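Local coordinates for putative exported protein (Bacteroides fragilis NCTC 9343, PDB 3IEE) that is of unknown function but is an all-helical, probably exported lipoprotein with a DUF6845 domain followed by a DUF3829-like C-terminal domain, at residues G35-M40 / E142-I147; L79-C84 / E88-L93; R104-A109 / Y134-Q139. All blocks are in the same frame, centred on the assembly; numbering follows the deposited sequence.

Contact 1. Residues G35-M40 / E142-I147; sequences GVLKDM and EYKQNI. With EDO (1,2-ethanediol), chain E.
Lys144 NZ is gripped by several oxygens. It donates to the backbone carbonyl of Leu37, with NZ and Leu37 O 3.1 Å apart. It also bonds to Val41 O and forms a salt bridge with Glu43, so the buried ammonium has three oxygens around it. The approach to Leu37 O is from above the carbonyl plane, 58° out of it, not along a lone pair. Lys144 reaches that far because CG lies anti to the backbone N and the chain beyond is fully extended. On the way its CG and CD run alongside Leu37 CB, each 3.9 Å from it. Helices 17-40 and 123-162 lie nearly antiparallel here, at 169°, with local axes 10.7 Å apart. They pack as neighbours in the helical bundle of the DUF6845 region, and Lys144 ties one to the end of the other. The apolar half of the contact belongs to Leu37 and Ile147. Leu37 CD1 meets Ile147 CG2 at 3.8 Å, and Leu37 CD2 meets Ile147 CD1 at 4.0 Å. Tyr97 and Leu100 of helix 87-119 also touch Leu37. On another side of helix 123-162, a 1,2-ethanediol, probably from the crystallisation liquor, lies over one face of the Tyr143 ring. Its O2 donates to Glu142 OE1, and its O1 accepts a nearly straight bond from Asn146 ND2 (173°).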
loop_
_atom_site.group_PDB
_atom_site.type_symbol
_atom_site.label_atom_id
_atom_site.label_comp_id
_atom_site.label_asym_id
_atom_site.label_seq_id
_atom_site.Cartn_x
_atom_site.Cartn_y
_atom_site.Cartn_z
ATOM N N GLY A 35 6.144 -6.398 3.015
ATOM C CA GLY A 35 5.464 -7.504 3.708
ATOM C C GLY A 35 4.817 -7.125 5.025
ATOM O O GLY A 35 3.677 -7.507 5.340
ATOM N N VAL A 36 5.533 -6.333 5.803
ATOM C CA VAL A 36 5.071 -5.872 7.108
ATOM C C VAL A 36 3.851 -4.988 6.965
ATOM O O VAL A 36 2.842 -5.134 7.676
ATOM C CB VAL A 36 6.159 -5.111 7.911
ATOM C CG1 VAL A 36 5.528 -4.421 9.097
ATOM C CG2 VAL A 36 7.295 -6.072 8.373
ATOM N N LEU A 37 3.915 -4.049 6.033
ATOM C CA LEU A 37 2.794 -3.130 5.866
ATOM C C LEU A 37 1.556 -3.798 5.247
ATOM O O LEU A 37 0.416 -3.402 5.496
ATOM C CB LEU A 37 3.285 -1.951 5.024
ATOM C CG LEU A 37 4.314 -1.103 5.779
ATOM C CD1 LEU A 37 5.008 -0.122 4.826
ATOM C CD2 LEU A 37 3.685 -0.334 6.949
ATOM N N LYS A 38 1.795 -4.784 4.405
ATOM C CA LYS A 38 0.715 -5.644 3.880
ATOM C C LYS A 38 -0.008 -6.311 5.035
ATOM O O LYS A 38 -1.237 -6.331 5.052
ATOM C CB LYS A 38 1.270 -6.650 2.866
ATOM C CG LYS A 38 0.261 -7.657 2.403
ATOM C CD LYS A 38 0.809 -8.619 1.395
ATOM C CE LYS A 38 -0.252 -9.647 1.001
ATOM N NZ LYS A 38 0.414 -10.884 0.498
ATOM N N ASP A 39 0.755 -6.821 5.997
ATOM C CA ASP A 39 0.242 -7.566 7.136
ATOM C C ASP A 39 -0.428 -6.679 8.186
ATOM O O ASP A 39 -1.446 -7.073 8.776
ATOM C CB ASP A 39 1.407 -8.291 7.826
ATOM C CG ASP A 39 1.112 -9.703 8.168
ATOM O OD1 ASP A 39 0.266 -10.308 7.489
ATOM O OD2 ASP A 39 1.755 -10.230 9.133
HETATM N N MSE A 40 0.156 -5.504 8.443
HETATM C CA MSE A 40 -0.252 -4.585 9.509
HETATM C C MSE A 40 -1.427 -3.692 9.154
HETATM O O MSE A 40 -2.131 -3.271 10.063
HETATM C CB MSE A 40 0.899 -3.705 9.979
HETATM C CG MSE A 40 2.000 -4.479 10.660
HETATM SE SE MSE A 40 1.357 -5.297 12.346
HETATM C CE MSE A 40 0.873 -7.100 11.743
ATOM N N GLU A 142 -2.290 6.164 6.302
ATOM C CA GLU A 142 -1.399 7.297 6.017
ATOM C C GLU A 142 0.049 6.999 6.427
ATOM O O GLU A 142 1.011 7.275 5.668
ATOM C CB GLU A 142 -1.908 8.568 6.699
ATOM C CG GLU A 142 -3.019 9.237 5.922
ATOM C CD GLU A 142 -3.567 10.507 6.582
ATOM O OE1 GLU A 142 -3.228 10.772 7.762
ATOM O OE2 GLU A 142 -4.371 11.223 5.913
ATOM N N TYR A 143 0.221 6.445 7.617
ATOM C CA TYR A 143 1.569 6.047 8.044
ATOM C C TYR A 143 2.205 5.044 7.066
ATOM O O TYR A 143 3.396 5.159 6.686
ATOM C CB TYR A 143 1.528 5.406 9.413
ATOM C CG TYR A 143 1.295 6.311 10.604
ATOM C CD1 TYR A 143 2.179 7.357 10.880
ATOM C CD2 TYR A 143 0.251 6.052 11.489
ATOM C CE1 TYR A 143 2.015 8.136 12.002
ATOM C CE2 TYR A 143 0.066 6.845 12.587
ATOM C CZ TYR A 143 0.948 7.873 12.837
ATOM O OH TYR A 143 0.754 8.673 13.930
ATOM N N LYS A 144 1.396 4.082 6.599
ATOM C CA LYS A 144 1.856 3.065 5.658
ATOM C C LYS A 144 2.325 3.733 4.336
ATOM O O LYS A 144 3.424 3.481 3.824
ATOM C CB LYS A 144 0.721 2.102 5.397
ATOM C CG LYS A 144 0.948 1.109 4.267
ATOM C CD LYS A 144 -0.070 -0.006 4.285
ATOM C CE LYS A 144 -0.018 -0.956 3.063
ATOM N NZ LYS A 144 -1.037 -2.061 3.141
ATOM N N GLN A 145 1.479 4.583 3.767
ATOM C CA GLN A 145 1.865 5.237 2.545
ATOM C C GLN A 145 3.092 6.151 2.765
ATOM O O GLN A 145 3.977 6.242 1.874
ATOM C CB GLN A 145 0.715 6.035 1.900
ATOM C CG GLN A 145 1.092 6.611 0.516
ATOM C CD GLN A 145 1.509 5.536 -0.492
ATOM O OE1 GLN A 145 0.790 4.565 -0.723
ATOM N NE2 GLN A 145 2.702 5.696 -1.070
ATOM N N ASN A 146 3.130 6.846 3.922
ATOM C CA ASN A 146 4.282 7.685 4.275
ATOM C C ASN A 146 5.607 6.903 4.189
ATOM O O ASN A 146 6.615 7.410 3.703
ATOM C CB ASN A 146 4.176 8.236 5.692
ATOM C CG ASN A 146 3.188 9.375 5.839
ATOM O OD1 ASN A 146 2.628 9.893 4.859
ATOM N ND2 ASN A 146 2.977 9.789 7.102
ATOM N N ILE A 147 5.592 5.690 4.716
ATOM C CA ILE A 147 6.802 4.841 4.709
ATOM C C ILE A 147 7.253 4.560 3.263
ATOM O O ILE A 147 8.436 4.774 2.932
ATOM C CB ILE A 147 6.549 3.591 5.543
ATOM C CG1 ILE A 147 6.455 3.958 7.035
ATOM C CG2 ILE A 147 7.671 2.518 5.323
ATOM C CD1 ILE A 147 5.721 3.017 7.836
HETATM C C1 EDO E . 0.202 11.138 8.127
HETATM O O1 EDO E . 1.155 12.185 7.896
HETATM C C2 EDO E . 0.192 10.659 9.579
HETATM O O2 EDO E . -1.081 10.066 9.896
#

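Contact 2. Residues L79-C84 / E88-L93; sequences LNPGNC and ETRRNL
Two hydrogen bonds join Arg90 to the loop, and both end on Pro81 O. Arg90 NE is 2.8 Å from Pro81 O, and Arg90 NH2 is 3.1 Å from the same oxygen. The guanidinium thus grips one carbonyl side-on, with the oxygen in its plane. The NE bond is the straighter at the hydrogen, 158°. At the carbonyl the roles differ. NH2 lies in the carbonyl plane, while NE sits 41° above it. The Arg90 chain bends at chi3 (80°), which turns NE back toward the loop. A water accepts a weak bond from Arg90 NH2 and donates to Asn80 O, so it bridges the two segments. The remaining terminal nitrogen, NH1, forms a salt bridge with Glu87, which probably helps fix the rotation of the group.

The contact folds the connection between helix 75-78 and helix 87-119 onto the start of the second helix. The loop after helix 75-78 doubles back over the first turns of helix 87-119, and Arg90 fastens it from the helix side.

The van der Waals contacts centre on Pro81. Its CG rests on the helix backbone, 3.7 Å from Arg90 O, and also meets Arg90 CB. Pro81 CB touches Leu93 CD1 at 3.9 Å. Tyr29 of helix 17-40 also packs on the proline, and Ile150 of helix 123-162 packs on Leu93. Further along the loop, Asn83 N lies over one face of the guanidinium, 3.8 Å above its plane and offset toward the rim.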
loop_
_atom_site.group_PDB
_atom_site.type_symbol
_atom_site.label_atom_id
_atom_site.label_comp_id
_atom_site.label_asym_id
_atom_site.label_seq_id
_atom_site.Cartn_x
_atom_site.Cartn_y
_atom_site.Cartn_z
ATOM N N LEU A 79 11.714 -1.316 12.727
ATOM C CA LEU A 79 11.947 -0.255 13.716
ATOM C C LEU A 79 13.429 0.085 13.822
ATOM O O LEU A 79 13.779 0.990 14.569
ATOM C CB LEU A 79 11.421 -0.619 15.101
ATOM C CG LEU A 79 9.870 -0.674 15.222
ATOM C CD1 LEU A 79 9.419 -1.377 16.548
ATOM C CD2 LEU A 79 9.331 0.773 15.110
ATOM N N ASN A 80 14.288 -0.658 13.122
ATOM C CA ASN A 80 15.725 -0.421 13.199
ATOM C C ASN A 80 16.361 -0.250 11.824
ATOM O O ASN A 80 17.246 -1.006 11.466
ATOM C CB ASN A 80 16.400 -1.520 14.021
ATOM C CG ASN A 80 15.929 -1.508 15.445
ATOM O OD1 ASN A 80 16.292 -0.602 16.204
ATOM N ND2 ASN A 80 15.066 -2.482 15.818
ATOM N N PRO A 81 15.913 0.753 11.057
ATOM C CA PRO A 81 16.511 0.926 9.737
ATOM C C PRO A 81 18.014 1.173 9.906
ATOM O O PRO A 81 18.438 1.848 10.861
ATOM C CB PRO A 81 15.801 2.172 9.166
ATOM C CG PRO A 81 15.344 2.926 10.370
ATOM C CD PRO A 81 14.955 1.828 11.356
ATOM N N GLY A 82 18.791 0.607 9.008
ATOM C CA GLY A 82 20.242 0.662 9.061
ATOM C C GLY A 82 20.815 1.957 8.522
ATOM O O GLY A 82 20.094 2.816 8.026
ATOM N N ASN A 83 22.142 2.058 8.577
ATOM C CA ASN A 83 22.871 3.254 8.198
ATOM C C ASN A 83 23.010 3.459 6.679
ATOM O O ASN A 83 23.646 4.421 6.196
ATOM C CB ASN A 83 24.236 3.335 8.927
ATOM C CG ASN A 83 25.238 2.265 8.477
ATOM O OD1 ASN A 83 24.935 1.455 7.554
ATOM N ND2 ASN A 83 26.440 2.303 9.053
ATOM N N CYS A 84 22.416 2.539 5.933
ATOM C CA CYS A 84 22.195 2.697 4.502
ATOM C C CYS A 84 21.216 3.838 4.224
ATOM O O CYS A 84 21.163 4.337 3.092
ATOM C CB CYS A 84 21.711 1.379 3.871
ATOM S SG CYS A 84 20.212 0.754 4.513
ATOM N N GLU A 88 18.158 11.338 9.198
ATOM C CA GLU A 88 16.817 11.907 9.144
ATOM C C GLU A 88 15.781 10.876 8.671
ATOM O O GLU A 88 14.654 10.790 9.176
ATOM C CB GLU A 88 16.804 13.085 8.189
ATOM C CG GLU A 88 15.430 13.707 8.050
ATOM C CD GLU A 88 15.502 15.004 7.301
ATOM O OE1 GLU A 88 16.089 15.957 7.868
ATOM O OE2 GLU A 88 14.996 15.055 6.157
ATOM N N THR A 89 16.173 10.141 7.649
ATOM C CA THR A 89 15.353 9.077 7.104
ATOM C C THR A 89 15.103 7.993 8.137
ATOM O O THR A 89 13.961 7.496 8.312
ATOM C CB THR A 89 15.976 8.496 5.805
ATOM O OG1 THR A 89 16.061 9.527 4.791
ATOM C CG2 THR A 89 15.139 7.342 5.240
ATOM N N ARG A 90 16.169 7.589 8.827
ATOM C CA ARG A 90 16.053 6.578 9.853
ATOM C C ARG A 90 15.038 7.041 10.923
ATOM O O ARG A 90 14.169 6.265 11.330
ATOM C CB ARG A 90 17.413 6.247 10.479
ATOM C CG ARG A 90 18.436 5.671 9.480
ATOM C CD ARG A 90 19.817 5.465 10.131
ATOM N NE ARG A 90 19.923 4.258 10.939
ATOM C CZ ARG A 90 20.862 4.002 11.857
ATOM N NH1 ARG A 90 21.796 4.896 12.166
ATOM N NH2 ARG A 90 20.865 2.839 12.481
ATOM N N ARG A 91 15.170 8.299 11.339
ATOM C CA ARG A 91 14.262 8.906 12.317
ATOM C C ARG A 91 12.804 8.887 11.835
ATOM O O ARG A 91 11.907 8.451 12.552
ATOM C CB ARG A 91 14.701 10.358 12.541
ATOM C CG ARG A 91 13.985 11.159 13.600
ATOM C CD ARG A 91 14.642 12.569 13.654
ATOM N NE ARG A 91 16.122 12.469 13.723
ATOM C CZ ARG A 91 17.007 13.078 12.916
ATOM N NH1 ARG A 91 16.619 13.903 11.939
ATOM N NH2 ARG A 91 18.308 12.863 13.089
ATOM N N ASN A 92 12.592 9.402 10.634
ATOM C CA ASN A 92 11.259 9.420 10.057
ATOM C C ASN A 92 10.631 8.065 9.832
ATOM O O ASN A 92 9.436 7.909 10.036
ATOM C CB ASN A 92 11.254 10.231 8.819
ATOM C CG ASN A 92 11.625 11.649 9.098
ATOM O OD1 ASN A 92 11.539 12.102 10.263
ATOM N ND2 ASN A 92 12.071 12.358 8.073
ATOM N N LEU A 93 11.417 7.072 9.399
ATOM C CA LEU A 93 10.905 5.677 9.305
ATOM C C LEU A 93 10.469 5.118 10.655
ATOM O O LEU A 93 9.353 4.620 10.796
ATOM C CB LEU A 93 11.977 4.770 8.655
ATOM C CG LEU A 93 12.226 5.030 7.177
ATOM C CD1 LEU A 93 13.516 4.250 6.798
ATOM C CD2 LEU A 93 11.019 4.609 6.328
HETATM O O HOH W 1 20.113 -0.326 12.681
#

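Contact 3. Residues R104-A109 / Y134-Q139. With EDO (1,2-ethanediol), chain C.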
loop_
_atom_site.group_PDB
_atom_site.type_symbol
_atom_site.label_atom_id
_atom_site.label_comp_id
_atom_site.label_asym_id
_atom_site.label_seq_id
_atom_site.Cartn_x
_atom_site.Cartn_y
_atom_site.Cartn_z
ATOM N N ARG A 104 -2.702 1.144 15.451
ATOM C CA ARG A 104 -3.269 -0.173 15.247
ATOM C C ARG A 104 -3.668 -0.816 16.587
ATOM O O ARG A 104 -4.756 -1.380 16.690
ATOM C CB ARG A 104 -2.260 -1.026 14.486
ATOM C CG ARG A 104 -2.732 -2.396 14.129
ATOM C CD ARG A 104 -1.719 -3.078 13.213
ATOM N NE ARG A 104 -2.160 -4.436 12.876
ATOM C CZ ARG A 104 -1.989 -5.480 13.662
ATOM N NH1 ARG A 104 -1.351 -5.340 14.806
ATOM N NH2 ARG A 104 -2.421 -6.665 13.283
ATOM N N THR A 105 -2.784 -0.705 17.586
ATOM C CA THR A 105 -3.063 -1.133 18.965
ATOM C C THR A 105 -4.350 -0.541 19.482
ATOM O O THR A 105 -5.242 -1.270 19.954
ATOM C CB THR A 105 -1.905 -0.758 19.905
ATOM O OG1 THR A 105 -0.723 -1.404 19.432
ATOM C CG2 THR A 105 -2.239 -1.216 21.352
ATOM N N GLU A 106 -4.475 0.769 19.310
ATOM C CA GLU A 106 -5.639 1.529 19.762
ATOM C C GLU A 106 -6.902 1.078 19.018
ATOM O O GLU A 106 -7.959 0.867 19.609
ATOM C CB GLU A 106 -5.422 3.008 19.480
ATOM C CG GLU A 106 -4.418 3.688 20.383
ATOM C CD GLU A 106 -4.707 5.174 20.476
ATOM O OE1 GLU A 106 -5.685 5.533 21.197
ATOM O OE2 GLU A 106 -3.972 5.949 19.823
ATOM N N PHE A 107 -6.776 0.945 17.708
ATOM C CA PHE A 107 -7.902 0.575 16.864
ATOM C C PHE A 107 -8.503 -0.727 17.363
ATOM O O PHE A 107 -9.729 -0.862 17.512
ATOM C CB PHE A 107 -7.423 0.378 15.422
ATOM C CG PHE A 107 -8.517 -0.021 14.450
ATOM C CD1 PHE A 107 -9.280 0.946 13.816
ATOM C CD2 PHE A 107 -8.717 -1.361 14.103
ATOM C CE1 PHE A 107 -10.239 0.596 12.893
ATOM C CE2 PHE A 107 -9.708 -1.713 13.177
ATOM C CZ PHE A 107 -10.464 -0.721 12.573
ATOM N N TYR A 108 -7.647 -1.705 17.601
ATOM C CA TYR A 108 -8.121 -2.997 18.107
ATOM C C TYR A 108 -8.546 -3.022 19.574
ATOM O O TYR A 108 -9.522 -3.697 19.862
ATOM C CB TYR A 108 -7.127 -4.125 17.813
ATOM C CG TYR A 108 -7.134 -4.486 16.351
ATOM C CD1 TYR A 108 -8.166 -5.245 15.806
ATOM C CD2 TYR A 108 -6.147 -4.018 15.506
ATOM C CE1 TYR A 108 -8.186 -5.553 14.436
ATOM C CE2 TYR A 108 -6.159 -4.298 14.152
ATOM C CZ TYR A 108 -7.172 -5.074 13.620
ATOM O OH TYR A 108 -7.122 -5.322 12.247
ATOM N N ALA A 109 -7.868 -2.283 20.462
ATOM C CA ALA A 109 -8.393 -2.024 21.832
ATOM C C ALA A 109 -9.803 -1.396 21.813
ATOM O O ALA A 109 -10.718 -1.824 22.569
ATOM C CB ALA A 109 -7.430 -1.135 22.619
ATOM N N TYR A 134 -12.794 5.188 12.718
ATOM C CA TYR A 134 -12.685 5.624 11.331
ATOM C C TYR A 134 -11.420 6.468 11.152
ATOM O O TYR A 134 -10.688 6.290 10.176
ATOM C CB TYR A 134 -13.883 6.425 10.846
ATOM C CG TYR A 134 -15.169 5.652 10.644
ATOM C CD1 TYR A 134 -15.230 4.520 9.808
ATOM C CD2 TYR A 134 -16.343 6.112 11.240
ATOM C CE1 TYR A 134 -16.427 3.832 9.625
ATOM C CE2 TYR A 134 -17.556 5.437 11.065
ATOM C CZ TYR A 134 -17.589 4.311 10.256
ATOM O OH TYR A 134 -18.829 3.708 10.094
ATOM N N GLN A 135 -11.165 7.375 12.091
ATOM C CA GLN A 135 -9.966 8.219 12.045
ATOM C C GLN A 135 -8.645 7.442 12.205
ATOM O O GLN A 135 -7.673 7.746 11.525
ATOM C CB GLN A 135 -10.045 9.331 13.105
ATOM C CG GLN A 135 -8.883 10.342 13.034
ATOM C CD GLN A 135 -8.823 11.051 11.682
ATOM O OE1 GLN A 135 -9.852 11.463 11.158
ATOM N NE2 GLN A 135 -7.627 11.161 11.105
ATOM N N LEU A 136 -8.609 6.471 13.114
ATOM C CA LEU A 136 -7.427 5.601 13.279
ATOM C C LEU A 136 -7.161 4.798 12.023
ATOM O O LEU A 136 -5.982 4.621 11.629
ATOM C CB LEU A 136 -7.587 4.655 14.497
ATOM C CG LEU A 136 -7.471 5.338 15.872
ATOM C CD1 LEU A 136 -7.874 4.438 16.982
ATOM C CD2 LEU A 136 -5.999 5.817 16.080
ATOM N N SER A 137 -8.204 4.305 11.365
ATOM C CA SER A 137 -8.042 3.598 10.100
ATOM C C SER A 137 -7.354 4.466 9.040
ATOM O O SER A 137 -6.435 4.025 8.314
ATOM C CB SER A 137 -9.395 3.191 9.568
ATOM O OG SER A 137 -9.214 2.601 8.307
ATOM N N THR A 138 -7.808 5.701 8.917
ATOM C CA THR A 138 -7.192 6.641 7.988
ATOM C C THR A 138 -5.695 6.905 8.338
ATOM O O THR A 138 -4.843 6.896 7.448
ATOM C CB THR A 138 -8.054 7.955 7.926
ATOM O OG1 THR A 138 -9.171 7.700 7.048
ATOM C CG2 THR A 138 -7.203 9.160 7.421
ATOM N N GLN A 139 -5.410 7.072 9.635
ATOM C CA GLN A 139 -4.061 7.291 10.138
ATOM C C GLN A 139 -3.168 6.112 9.806
ATOM O O GLN A 139 -2.058 6.344 9.354
ATOM C CB GLN A 139 -4.034 7.515 11.632
ATOM C CG GLN A 139 -4.566 8.873 11.982
ATOM C CD GLN A 139 -4.752 9.053 13.476
ATOM O OE1 GLN A 139 -5.634 9.794 13.908
ATOM N NE2 GLN A 139 -3.915 8.398 14.268
HETATM C C1 EDO C . -8.477 0.515 5.604
HETATM O O1 EDO C . -9.247 0.723 4.395
HETATM C C2 EDO C . -7.667 1.770 5.943
HETATM O O2 EDO C . -6.854 1.562 7.114
#
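Different chi1 settings bring Phe107 and Leu136 together. Phe107 has CG anti to its backbone N (chi1 180°), while Leu136 has CG beside its own N (chi1 -72°). The two side chains then slide past each other in opposite directions. They join helices 87-119 and 123-162, which follow each other in the chain and form an antiparallel helical hairpin. The local axes approach to 9.5 Å and cross at -153°. Phe107 and Leu136 are also the pair whose CA atoms come nearest, 6.2 Å apart.

Leu136 does most of the touching. Its CB lies near the plane of the Phe107 ring, at the edge, 4.1 Å from Phe107 CD1. Its CD1 reaches across to the opposite helix. There it sits 3.7 Å from Phe107 N and 3.8 Å from Glu106 CB. Ala103 and Asn110 of helix 87-119 extend the seat for this leucine one turn to each side. Glu106 takes part through its aliphatic root, at the exposed border of the contact.

The Phe107 ring also reaches Ser137 and a third helix. Its CE1 comes within 4.3 Å of Ser137 CB, and Val46 and Val49 of helix 43-56 pack on the ring. That helix therefore closes over the hairpin on the phenylalanine side. Within helix 87-119, Phe107 CD2 also lies over the centre of the Tyr108 ring, 3.8 Å above its plane.

Side-chain carbons carry most of the direct contacts between these two segments. Polar bonds sit around them: Phe107 O accepts from Asn133 ND2. A 1,2-ethanediol, probably from the crystallisation liquor, lies beside Ser137 and also bonds to Asn47. Its O2 donates to the backbone Ser137 O at 2.8 Å.

In the fold
All three contacts lie in the DUF6845 range and involve helix 87-119 or its partner 123-162. Contact 1 closes a long loop of chain, and contacts 2 and 3 are nested inside it, one after the other. Contact 1 touches both. Ile147 CG2 packs 4.1 Å from Leu93 CD2 of contact 2, and Met40 O lies 3.0 Å from Arg104 NE of contact 3. Contacts 2 and 3 share helix 87-119 but do not touch; their centres are about 24 Å apart. Contact 1 lies about 15 Å from contact 2 and 13 Å from contact 3, centre to centre. The 1,2-ethanediols beside contacts 1 and 3 mark no established site.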